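Local coordinates for uncharacterized DUF364 family protein (Pyrococcus horikoshii, PDB 3NPG) that is of unknown function but may chelate heavy metals, combining a Rossmann-like sheet with a smaller antiparallel one, at residues V47-P52 and S171-V176; I122-P127 and V138-R143; I193-P198 and T213-M218. One frame throughout, in Å; residues are numbered along the deposited sequence.

Interaction 1 (V47-P52 and S171-V176)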
ATOM      1  N   VAL A  47      12.831  15.314 -17.079  1.00 21.26           N
ATOM      2  CA  VAL A  47      12.117  14.200 -16.455  1.00 20.80           C
ATOM      3  C   VAL A  47      11.669  14.529 -15.042  1.00 25.07           C
ATOM      4  O   VAL A  47      12.260  15.384 -14.390  1.00 24.42           O
ATOM      5  CB  VAL A  47      12.918  12.862 -16.510  1.00 24.58           C
ATOM      6  CG1 VAL A  47      13.090  12.377 -17.945  1.00 24.44           C
ATOM      7  CG2 VAL A  47      14.269  12.994 -15.814  1.00 24.37           C
ATOM      8  N   ALA A  48      10.603  13.862 -14.579  1.00 22.23           N
ATOM      9  CA  ALA A  48      10.106  13.990 -13.210  1.00 22.16           C
ATOM     10  C   ALA A  48       9.549  12.656 -12.773  1.00 28.17           C
ATOM     11  O   ALA A  48       8.719  12.078 -13.481  1.00 28.74           O
ATOM     12  CB  ALA A  48       9.031  15.061 -13.133  1.00 22.88           C
HETATM   13  N   MSE A  49      10.062  12.111 -11.649  1.00 24.69           N
HETATM   14  CA  MSE A  49       9.656  10.789 -11.163  1.00 24.21           C
HETATM   15  C   MSE A  49       8.151  10.661 -10.967  1.00 28.84           C
HETATM   16  O   MSE A  49       7.539  11.475 -10.273  1.00 29.00           O
HETATM   17  CB  MSE A  49      10.400  10.422  -9.877  1.00 26.02           C
HETATM   18  CG  MSE A  49      10.110   9.014  -9.404  1.00 33.00           C
HETATM   19 SE   MSE A  49      10.970   8.609  -7.746  0.75 40.59          SE
HETATM   20  CE  MSE A  49      12.537   7.729  -8.444  1.00 37.57           C
ATOM     21  N   THR A  50       7.560   9.622 -11.566  1.00 25.59           N
ATOM     22  CA  THR A  50       6.146   9.323 -11.414  1.00 25.17           C
ATOM     23  C   THR A  50       5.939   8.582 -10.112  1.00 30.41           C
ATOM     24  O   THR A  50       6.669   7.630  -9.820  1.00 30.81           O
ATOM     25  CB  THR A  50       5.637   8.519 -12.627  1.00 23.56           C
ATOM     26  OG1 THR A  50       5.961   9.229 -13.821  1.00 21.66           O
ATOM     27  CG2 THR A  50       4.148   8.270 -12.573  1.00 17.06           C
ATOM     28  N   LEU A  51       4.998   9.059  -9.291  1.00 27.00           N
ATOM     29  CA  LEU A  51       4.690   8.442  -8.007  1.00 26.43           C
ATOM     30  C   LEU A  51       3.273   7.853  -8.058  1.00 32.11           C
ATOM     31  O   LEU A  51       2.298   8.544  -7.733  1.00 31.61           O
ATOM     32  CB  LEU A  51       4.818   9.477  -6.865  1.00 25.61           C
ATOM     33  CG  LEU A  51       6.155  10.230  -6.785  1.00 28.40           C
ATOM     34  CD1 LEU A  51       6.038  11.432  -5.898  1.00 28.18           C
ATOM     35  CD2 LEU A  51       7.274   9.320  -6.303  1.00 29.88           C
ATOM     36  N   PRO A  52       3.128   6.601  -8.585  1.00 30.39           N
ATOM     37  CA  PRO A  52       1.776   6.028  -8.749  1.00 30.97           C
ATOM     38  C   PRO A  52       1.011   5.867  -7.446  1.00 35.64           C
ATOM     39  O   PRO A  52      -0.215   5.958  -7.448  1.00 36.71           O
ATOM     40  CB  PRO A  52       2.039   4.682  -9.424  1.00 33.15           C
ATOM     41  CG  PRO A  52       3.474   4.370  -9.120  1.00 36.95           C
ATOM     42  CD  PRO A  52       4.173   5.676  -9.078  1.00 31.78           C
ATOM     43  N   SER A 171      15.550  12.977  -1.792  1.00 23.74           N
ATOM     44  CA  SER A 171      15.249  12.543  -3.150  1.00 22.98           C
ATOM     45  C   SER A 171      14.529  13.664  -3.875  1.00 27.98           C
ATOM     46  O   SER A 171      13.622  14.279  -3.307  1.00 28.05           O
ATOM     47  CB  SER A 171      14.377  11.291  -3.131  1.00 25.77           C
ATOM     48  OG  SER A 171      14.024  10.884  -4.443  1.00 33.64           O
ATOM     49  N   ALA A 172      14.956  13.964  -5.114  1.00 24.27           N
ATOM     50  CA  ALA A 172      14.388  15.047  -5.908  1.00 23.64           C
ATOM     51  C   ALA A 172      12.872  14.882  -6.143  1.00 27.25           C
ATOM     52  O   ALA A 172      12.210  15.827  -6.583  1.00 27.23           O
ATOM     53  CB  ALA A 172      15.123  15.160  -7.227  1.00 24.38           C
ATOM     54  N   SER A 173      12.312  13.708  -5.768  1.00 23.37           N
ATOM     55  CA  SER A 173      10.879  13.437  -5.865  1.00 22.89           C
ATOM     56  C   SER A 173      10.091  14.261  -4.836  1.00 26.38           C
ATOM     57  O   SER A 173       8.868  14.327  -4.916  1.00 26.46           O
ATOM     58  CB  SER A 173      10.601  11.948  -5.679  1.00 26.30           C
ATOM     59  OG  SER A 173      10.998  11.499  -4.394  1.00 37.10           O
ATOM     60  N   CYS A 174      10.799  14.922  -3.890  1.00 22.57           N
ATOM     61  CA  CYS A 174      10.159  15.805  -2.909  1.00 22.70           C
ATOM     62  C   CYS A 174       9.620  17.071  -3.601  1.00 26.06           C
ATOM     63  O   CYS A 174       8.801  17.790  -3.030  1.00 24.50           O
ATOM     64  CB  CYS A 174      11.119  16.148  -1.765  1.00 23.33           C
ATOM     65  SG  CYS A 174      12.570  17.109  -2.266  1.00 27.12           S
ATOM     66  N   ILE A 175      10.042  17.300  -4.859  1.00 24.44           N
ATOM     67  CA  ILE A 175       9.565  18.415  -5.674  1.00 25.22           C
ATOM     68  C   ILE A 175       8.162  18.090  -6.252  1.00 31.29           C
ATOM     69  O   ILE A 175       7.273  18.940  -6.212  1.00 31.88           O
ATOM     70  CB  ILE A 175      10.602  18.758  -6.788  1.00 28.11           C
ATOM     71  CG1 ILE A 175      11.966  19.181  -6.170  1.00 28.52           C
ATOM     72  CG2 ILE A 175      10.060  19.839  -7.733  1.00 29.37           C
ATOM     73  CD1 ILE A 175      13.150  19.261  -7.189  1.00 34.46           C
ATOM     74  N   VAL A 176       7.955  16.838  -6.724  1.00 27.83           N
ATOM     75  CA  VAL A 176       6.673  16.429  -7.303  1.00 27.96           C
ATOM     76  C   VAL A 176       5.568  16.174  -6.257  1.00 32.05           C
ATOM     77  O   VAL A 176       4.401  16.454  -6.536  1.00 32.86           O
ATOM     78  CB  VAL A 176       6.794  15.264  -8.344  1.00 32.02           C
ATOM     79  CG1 VAL A 176       7.260  15.781  -9.692  1.00 31.64           C
ATOM     80  CG2 VAL A 176       7.713  14.161  -7.847  1.00 31.86           C
TER
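The seam between the three-stranded antiparallel sheet and the Rossmann-like part of the chain is closed here by Ala48, Met49 and Leu51 against Ser173 and Val176. Residues 47-49 are the last of strand 43-49. Ser171 is the last of strand 167-171 in the larger sheet. A type I beta turn from Ser171 to Cys174 follows it, and Cys174 N bonds to Ser171 O at 3.0 Å. The turn passes into a short, weakly bonded helical turn at about 174-177, which presents Val176 to the other segment.

Val176 divides its two methyls between partners. CG1 meets Ala48 CB at 3.9 Å. CG2, set between its own backbone N and carbonyl carbon, lies 3.7 Å from Leu51 CD1. The same CG2 also comes within 3.6 Å of Met49 O. The side chains of Leu51 and Val176 cross obliquely. Met49 is present as selenomethionine. Its CG is anti to the backbone N (chi1 -175°) and SE continues the extended chain (chi2 -177°), 3.9 Å from Ser173 CB. The hydroxyl of Ser173 is engaged within its own turn, where Ser173 OG and Ser171 OG share a hydrogen bond of 3.1 Å.

Helix 79-96 covers part of this seam: Val86 touches both Ala48 and Val176, and Arg82 NE bonds to Val176 O. An acetate ion, probably from the crystallisation liquor, lies near the side chain of Met49. Further along the chain, Pro52 O accepts from Lys146 NZ of the second subunit.

No hydrogen bond joins segments 47-52 and 171-176 directly. They meet through methyl groups, a selenium atom, a serine CB and Met49 O, a contact that depends on close fit. Directional bonds at this seam include those from Met49 N and Val47 N to Thr199 and Gln201 in the neighbouring loop.

Interaction 2 (I122-P127 and V138-R143)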
ATOM      1  N   ILE A 122      16.053  11.408   2.933  1.00 25.38           N
ATOM      2  CA  ILE A 122      14.647  11.336   2.530  1.00 25.49           C
ATOM      3  C   ILE A 122      14.546  10.617   1.186  1.00 31.26           C
ATOM      4  O   ILE A 122      15.089  11.087   0.183  1.00 30.24           O
ATOM      5  CB  ILE A 122      13.996  12.746   2.513  1.00 28.26           C
ATOM      6  CG1 ILE A 122      14.071  13.397   3.914  1.00 29.12           C
ATOM      7  CG2 ILE A 122      12.554  12.682   2.015  1.00 28.43           C
ATOM      8  CD1 ILE A 122      14.432  14.832   3.899  1.00 35.59           C
ATOM      9  N   GLY A 123      13.942   9.440   1.208  1.00 30.24           N
ATOM     10  CA  GLY A 123      13.889   8.557   0.055  1.00 31.20           C
ATOM     11  C   GLY A 123      14.954   7.489   0.156  1.00 37.94           C
ATOM     12  O   GLY A 123      16.144   7.806   0.233  1.00 37.55           O
ATOM     13  N   ASN A 124      14.537   6.218   0.251  1.00 36.92           N
ATOM     14  CA  ASN A 124      15.466   5.107   0.428  1.00 38.25           C
ATOM     15  C   ASN A 124      16.321   4.866  -0.821  1.00 46.14           C
ATOM     16  O   ASN A 124      15.832   4.341  -1.830  1.00 46.81           O
ATOM     17  CB  ASN A 124      14.728   3.833   0.847  1.00 37.71           C
ATOM     18  CG  ASN A 124      15.637   2.729   1.354  1.00 52.61           C
ATOM     19  OD1 ASN A 124      16.782   2.956   1.748  1.00 43.59           O
ATOM     20  ND2 ASN A 124      15.121   1.519   1.397  1.00 45.43           N
HETATM   21  N   MSE A 125      17.587   5.293  -0.761  1.00 44.17           N
HETATM   22  CA  MSE A 125      18.557   5.101  -1.836  1.00 44.58           C
HETATM   23  C   MSE A 125      19.660   4.142  -1.336  1.00 50.47           C
HETATM   24  O   MSE A 125      20.610   4.575  -0.674  1.00 50.81           O
HETATM   25  CB  MSE A 125      19.142   6.463  -2.300  1.00 46.65           C
HETATM   26  CG  MSE A 125      19.269   7.500  -1.157  1.00 54.32           C
HETATM   27 SE   MSE A 125      19.262   9.359  -1.753  0.75 62.83          SE
HETATM   28  CE  MSE A 125      17.574   9.366  -2.718  1.00 58.70           C
ATOM     29  N   PRO A 126      19.473   2.805  -1.539  1.00 47.54           N
ATOM     30  CA  PRO A 126      20.416   1.827  -0.950  1.00 48.07           C
ATOM     31  C   PRO A 126      21.924   2.100  -1.151  1.00 52.10           C
ATOM     32  O   PRO A 126      22.670   1.993  -0.175  1.00 51.76           O
ATOM     33  CB  PRO A 126      19.965   0.496  -1.547  1.00 50.29           C
ATOM     34  CG  PRO A 126      18.518   0.685  -1.819  1.00 54.29           C
ATOM     35  CD  PRO A 126      18.351   2.126  -2.224  1.00 49.07           C
ATOM     36  N   PRO A 127      22.421   2.466  -2.383  1.00 48.70           N
ATOM     37  CA  PRO A 127      23.869   2.724  -2.525  1.00 48.60           C
ATOM     38  C   PRO A 127      24.357   3.891  -1.656  1.00 51.27           C
ATOM     39  O   PRO A 127      25.407   3.782  -1.021  1.00 51.77           O
ATOM     40  CB  PRO A 127      24.037   3.013  -4.024  1.00 50.36           C
ATOM     41  CG  PRO A 127      22.679   3.421  -4.493  1.00 54.34           C
ATOM     42  CD  PRO A 127      21.714   2.633  -3.674  1.00 50.00           C
ATOM     43  N   VAL A 138      22.974   7.976  10.448  1.00 34.53           N
ATOM     44  CA  VAL A 138      22.004   8.155   9.367  1.00 33.30           C
ATOM     45  C   VAL A 138      20.558   7.847   9.802  1.00 37.19           C
ATOM     46  O   VAL A 138      20.320   6.890  10.543  1.00 37.36           O
ATOM     47  CB  VAL A 138      22.423   7.343   8.101  1.00 36.50           C
ATOM     48  CG1 VAL A 138      21.400   7.491   6.986  1.00 35.64           C
ATOM     49  CG2 VAL A 138      23.810   7.763   7.616  1.00 36.33           C
ATOM     50  N   TYR A 139      19.592   8.673   9.326  1.00 32.74           N
ATOM     51  CA  TYR A 139      18.157   8.477   9.552  1.00 32.00           C
ATOM     52  C   TYR A 139      17.453   8.450   8.203  1.00 34.71           C
ATOM     53  O   TYR A 139      17.387   9.480   7.525  1.00 33.71           O
ATOM     54  CB  TYR A 139      17.579   9.605  10.435  1.00 33.25           C
ATOM     55  CG  TYR A 139      18.092   9.587  11.857  1.00 35.28           C
ATOM     56  CD1 TYR A 139      19.264  10.255  12.208  1.00 37.12           C
ATOM     57  CD2 TYR A 139      17.396   8.927  12.861  1.00 36.89           C
ATOM     58  CE1 TYR A 139      19.747  10.232  13.514  1.00 38.58           C
ATOM     59  CE2 TYR A 139      17.864   8.905  14.174  1.00 38.84           C
ATOM     60  CZ  TYR A 139      19.044   9.557  14.496  1.00 47.83           C
ATOM     61  OH  TYR A 139      19.509   9.537  15.790  1.00 52.53           O
ATOM     62  N   VAL A 140      17.004   7.255   7.764  1.00 30.94           N
ATOM     63  CA  VAL A 140      16.364   7.092   6.448  1.00 29.62           C
ATOM     64  C   VAL A 140      14.840   7.158   6.565  1.00 32.71           C
ATOM     65  O   VAL A 140      14.259   6.474   7.406  1.00 32.91           O
ATOM     66  CB  VAL A 140      16.838   5.795   5.719  1.00 33.07           C
ATOM     67  CG1 VAL A 140      16.381   5.790   4.262  1.00 32.26           C
ATOM     68  CG2 VAL A 140      18.350   5.643   5.801  1.00 32.81           C
ATOM     69  N   PHE A 141      14.195   7.985   5.720  1.00 28.31           N
ATOM     70  CA  PHE A 141      12.737   8.139   5.719  1.00 27.78           C
ATOM     71  C   PHE A 141      12.161   7.739   4.378  1.00 29.72           C
ATOM     72  O   PHE A 141      12.579   8.270   3.348  1.00 28.42           O
ATOM     73  CB  PHE A 141      12.341   9.587   6.060  1.00 29.51           C
ATOM     74  CG  PHE A 141      12.953  10.109   7.336  1.00 32.05           C
ATOM     75  CD1 PHE A 141      12.349   9.869   8.566  1.00 36.19           C
ATOM     76  CD2 PHE A 141      14.130  10.849   7.310  1.00 34.47           C
ATOM     77  CE1 PHE A 141      12.921  10.344   9.747  1.00 37.65           C
ATOM     78  CE2 PHE A 141      14.704  11.318   8.493  1.00 38.36           C
ATOM     79  CZ  PHE A 141      14.095  11.064   9.704  1.00 37.12           C
ATOM     80  N   GLU A 142      11.208   6.804   4.375  1.00 26.22           N
ATOM     81  CA  GLU A 142      10.581   6.359   3.135  1.00 26.06           C
ATOM     82  C   GLU A 142       9.055   6.384   3.232  1.00 30.25           C
ATOM     83  O   GLU A 142       8.482   5.904   4.213  1.00 29.89           O
ATOM     84  CB  GLU A 142      11.100   4.964   2.718  1.00 27.55           C
ATOM     85  CG  GLU A 142      10.576   4.481   1.368  1.00 37.52           C
ATOM     86  CD  GLU A 142      10.827   5.416   0.196  1.00 52.98           C
ATOM     87  OE1 GLU A 142      12.005   5.593  -0.184  1.00 36.41           O
ATOM     88  OE2 GLU A 142       9.837   5.927  -0.377  1.00 47.92           O
ATOM     89  N   ARG A 143       8.406   6.962   2.221  1.00 27.09           N
ATOM     90  CA  ARG A 143       6.958   7.080   2.163  1.00 27.73           C
ATOM     91  C   ARG A 143       6.329   5.856   1.434  1.00 35.31           C
ATOM     92  O   ARG A 143       5.286   5.361   1.862  1.00 35.67           O
ATOM     93  CB  ARG A 143       6.571   8.396   1.464  1.00 24.79           C
ATOM     94  CG  ARG A 143       5.106   8.724   1.550  1.00 29.56           C
ATOM     95  CD  ARG A 143       4.824  10.138   1.109  1.00 27.17           C
ATOM     96  NE  ARG A 143       3.422  10.308   0.734  1.00 34.25           N
ATOM     97  CZ  ARG A 143       2.451  10.617   1.587  1.00 53.25           C
ATOM     98  NH1 ARG A 143       2.730  10.844   2.864  1.00 43.35           N
ATOM     99  NH2 ARG A 143       1.203  10.748   1.162  1.00 45.22           N
TER
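Gly123 N and Asn124 N each give one hydrogen bond to segment 138-143. Gly123 N bonds to Phe141 O at 2.8 Å, nearly straight at the hydrogen (166°) and almost along the C=O axis. Asn124 N bonds to a side chain, Glu142 OE1, at 2.6 Å. That bond is also nearly straight. Glu142 reaches it with CG anti to the backbone N (chi1 -175°) and a bend at chi2 (55°). OE1 also lies 3.4 Å from Asn124 CB.

Van der Waals contacts flank these bonds. Val140 CG1 is 3.8 Å from Asn124 OD1, the two side chains crossing at a slant. In an apolar contact, Ile122 CG1 approaches the Phe141 ring obliquely, 4.2 Å from CD2.

The next shell holds these groups in place. Glu142 OE2 accepts from Asn144 N and, weakly, from Arg143 N, so backbone N-H groups hold both carboxylate oxygens. Asn124 ND2 bonds to Leu147 O. An alanine in place of Glu142 would probably leave the backbone N-H of Asn124, and that of Asn144, without the carboxylate that accepts from them, and the loop before the helix freer to move. Gly123 has a positive phi, where a CB would press on the carbonyl O of the preceding residue. Glu158 and Ile161 of helix 158-161 pack on Phe141.

Ile122 and Phe141 form a parallel beta bridge. Met125 is at the N-cap position of helix 126-132. Strand 118-122, this glycine-containing turn, the helix and strand 137-141 make up a beta-alpha-beta unit, as found at the start of Rossmann-type folds.

Interaction 3 (I193-P198 and T213-M218)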
ATOM      1  N   ILE A 193      22.228  20.764   2.339  1.00 26.72           N
ATOM      2  CA  ILE A 193      20.965  20.196   1.846  1.00 25.45           C
ATOM      3  C   ILE A 193      21.097  19.855   0.366  1.00 29.66           C
ATOM      4  O   ILE A 193      21.219  20.756  -0.471  1.00 29.24           O
ATOM      5  CB  ILE A 193      19.750  21.137   2.134  1.00 28.02           C
ATOM      6  CG1 ILE A 193      19.634  21.440   3.652  1.00 28.96           C
ATOM      7  CG2 ILE A 193      18.444  20.533   1.579  1.00 26.59           C
ATOM      8  CD1 ILE A 193      18.692  22.503   3.997  1.00 35.09           C
ATOM      9  N   VAL A 194      21.123  18.549   0.048  1.00 26.85           N
ATOM     10  CA  VAL A 194      21.300  18.069  -1.325  1.00 26.47           C
ATOM     11  C   VAL A 194      20.001  17.471  -1.869  1.00 30.92           C
ATOM     12  O   VAL A 194      19.453  16.537  -1.276  1.00 30.65           O
ATOM     13  CB  VAL A 194      22.475  17.050  -1.426  1.00 30.12           C
ATOM     14  CG1 VAL A 194      22.777  16.705  -2.876  1.00 29.30           C
ATOM     15  CG2 VAL A 194      23.720  17.578  -0.726  1.00 30.70           C
ATOM     16  N   ILE A 195      19.515  17.998  -3.001  1.00 27.81           N
ATOM     17  CA  ILE A 195      18.335  17.455  -3.685  1.00 27.41           C
ATOM     18  C   ILE A 195      18.826  16.563  -4.832  1.00 30.43           C
ATOM     19  O   ILE A 195      19.371  17.068  -5.815  1.00 29.13           O
ATOM     20  CB  ILE A 195      17.383  18.600  -4.171  1.00 30.88           C
ATOM     21  CG1 ILE A 195      17.046  19.603  -3.019  1.00 31.73           C
ATOM     22  CG2 ILE A 195      16.116  18.042  -4.819  1.00 31.74           C
ATOM     23  CD1 ILE A 195      16.436  18.967  -1.712  1.00 39.96           C
ATOM     24  N   THR A 196      18.770  15.234  -4.634  1.00 27.98           N
ATOM     25  CA  THR A 196      19.367  14.278  -5.566  1.00 28.04           C
ATOM     26  C   THR A 196      18.350  13.496  -6.392  1.00 31.30           C
ATOM     27  O   THR A 196      17.317  13.070  -5.872  1.00 31.14           O
ATOM     28  CB  THR A 196      20.368  13.359  -4.836  1.00 37.99           C
ATOM     29  OG1 THR A 196      21.052  12.556  -5.799  1.00 41.42           O
ATOM     30  CG2 THR A 196      19.698  12.468  -3.794  1.00 35.69           C
ATOM     31  N   GLY A 197      18.695  13.252  -7.656  1.00 27.02           N
ATOM     32  CA  GLY A 197      17.870  12.467  -8.566  1.00 26.36           C
ATOM     33  C   GLY A 197      17.574  13.156  -9.882  1.00 29.30           C
ATOM     34  O   GLY A 197      17.676  14.382  -9.987  1.00 29.44           O
ATOM     35  N   PRO A 198      17.116  12.386 -10.903  1.00 25.00           N
ATOM     36  CA  PRO A 198      16.790  13.006 -12.212  1.00 24.00           C
ATOM     37  C   PRO A 198      15.707  14.100 -12.150  1.00 26.69           C
ATOM     38  O   PRO A 198      15.657  14.942 -13.038  1.00 26.80           O
ATOM     39  CB  PRO A 198      16.340  11.813 -13.070  1.00 25.66           C
ATOM     40  CG  PRO A 198      16.952  10.625 -12.427  1.00 30.52           C
ATOM     41  CD  PRO A 198      16.976  10.917 -10.952  1.00 26.31           C
ATOM     42  N   THR A 213      21.514  23.690  -0.771  1.00 24.17           N
ATOM     43  CA  THR A 213      22.911  24.067  -1.025  1.00 23.78           C
ATOM     44  C   THR A 213      23.436  23.500  -2.342  1.00 26.44           C
ATOM     45  O   THR A 213      24.218  24.159  -3.026  1.00 26.14           O
ATOM     46  CB  THR A 213      23.792  23.673   0.160  1.00 27.65           C
ATOM     47  OG1 THR A 213      23.673  22.262   0.374  1.00 26.28           O
ATOM     48  CG2 THR A 213      23.429  24.442   1.442  1.00 24.98           C
ATOM     49  N   HIS A 214      23.022  22.269  -2.689  1.00 22.56           N
ATOM     50  CA  HIS A 214      23.485  21.595  -3.902  1.00 21.64           C
ATOM     51  C   HIS A 214      22.338  20.930  -4.648  1.00 24.24           C
ATOM     52  O   HIS A 214      21.304  20.617  -4.053  1.00 22.51           O
ATOM     53  CB  HIS A 214      24.557  20.536  -3.555  1.00 22.48           C
ATOM     54  CG  HIS A 214      25.799  21.103  -2.947  1.00 27.05           C
ATOM     55  ND1 HIS A 214      25.859  21.435  -1.607  1.00 29.41           N
ATOM     56  CD2 HIS A 214      27.012  21.320  -3.503  1.00 29.39           C
ATOM     57  CE1 HIS A 214      27.085  21.891  -1.405  1.00 29.35           C
ATOM     58  NE2 HIS A 214      27.817  21.828  -2.513  1.00 29.72           N
ATOM     59  N   LEU A 215      22.547  20.666  -5.944  1.00 21.56           N
ATOM     60  CA  LEU A 215      21.630  19.908  -6.781  1.00 21.20           C
ATOM     61  C   LEU A 215      22.395  18.774  -7.432  1.00 25.28           C
ATOM     62  O   LEU A 215      23.346  19.023  -8.176  1.00 25.04           O
ATOM     63  CB  LEU A 215      20.992  20.811  -7.864  1.00 21.41           C
ATOM     64  CG  LEU A 215      19.740  21.589  -7.442  1.00 26.35           C
ATOM     65  CD1 LEU A 215      19.379  22.632  -8.476  1.00 26.49           C
ATOM     66  CD2 LEU A 215      18.556  20.648  -7.200  1.00 27.99           C
ATOM     67  N   ALA A 216      22.050  17.525  -7.086  1.00 22.14           N
ATOM     68  CA  ALA A 216      22.689  16.350  -7.677  1.00 22.14           C
ATOM     69  C   ALA A 216      21.745  15.683  -8.663  1.00 27.11           C
ATOM     70  O   ALA A 216      20.773  15.044  -8.258  1.00 26.85           O
ATOM     71  CB  ALA A 216      23.096  15.374  -6.596  1.00 22.76           C
ATOM     72  N   SER A 217      21.980  15.898  -9.956  1.00 24.92           N
ATOM     73  CA  SER A 217      21.110  15.370 -10.995  1.00 25.41           C
ATOM     74  C   SER A 217      21.927  14.856 -12.184  1.00 32.28           C
ATOM     75  O   SER A 217      23.127  14.589 -12.038  1.00 31.94           O
ATOM     76  CB  SER A 217      20.124  16.438 -11.447  1.00 28.69           C
ATOM     77  OG  SER A 217      19.067  15.867 -12.196  1.00 40.56           O
HETATM   78  N   MSE A 218      21.274  14.685 -13.358  1.00 30.56           N
HETATM   79  CA  MSE A 218      21.939  14.193 -14.565  1.00 31.51           C
HETATM   80  C   MSE A 218      21.381  14.846 -15.832  1.00 33.40           C
HETATM   81  O   MSE A 218      20.182  15.127 -15.912  1.00 32.67           O
HETATM   82  CB  MSE A 218      21.839  12.663 -14.657  1.00 34.83           C
HETATM   83  CG  MSE A 218      20.401  12.147 -14.765  1.00 43.03           C
HETATM   84 SE   MSE A 218      20.280  10.254 -14.452  0.75 53.22          SE
HETATM   85  CE  MSE A 218      20.809  10.211 -12.529  1.00 49.65           C
TER
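Thr213 turns OG1 between its own backbone N and carbonyl carbon (chi1 58°), where it accepts from Ile193 N at 2.9 Å. OG1 also shares a hydrogen bond with His214 ND1. Ser217 carries OG anti to the backbone N (chi1 -165°), and OG donates to Gly197 O at 3.0 Å from above the carbonyl plane. These two hydroxyls lie toward the ends of a parallel strand pair.

Between them the backbones of 193-196 and 214-218 run 17° from parallel. Ile193 O takes two donors, Thr213 N and His214 N. Ile195 O accepts from Ala216 N at 3.0 Å, and Ile195 N makes a weak bond to His214 O. Ala216 O accepts from Gly197 N at 2.8 Å and also receives a CA-H...O contact from Thr196 CA.

One face carries Val194, Thr196, His214 and Ala216. There Ala216 CB lies 4.0 Å from Val194 CG1 and 3.6 Å from Thr196 OG1. Helix 107-112 covers part of this face, with Leu110 touching Val194 and His214. On the other face Leu215 CD2 packs on Ile195 CB at 3.8 Å. Pro198, just past the end of its strand, lies alongside Met218, present as selenomethionine and still in strand 214-220. Pro198 CG is 3.9 Å from Met218 CE.

An accepting and a donating hydroxyl thus extend the backbone bonding past the regular bridges, which would restrain the chain where strand 214-220 begins and where strand 192-196 ends.

Interactions 2 and 3 belong to the same mixed sheet, and interaction 1 joins the loops at the C-terminal ends of that sheet's parallel strands to the antiparallel sheet. Their centres lie 12 to 15 Å apart. Along the chain, interaction 2 is nested in the loop closed by interaction 1, and interaction 3 follows. Strand 167-171 lies between strands 118-122 and 192-196. Ser171 N probably bonds to Ile122 O, and Ala172 N probably bonds to Thr196 O. Met125 SE also packs on Thr196 CG2. The loops after several parallel strands therefore gather at one end of the sheet, where segment 47-52 meets them. Acetate, probably from the crystallisation liquor, lies near Met49 and Pro198 and may mark a binding pocket.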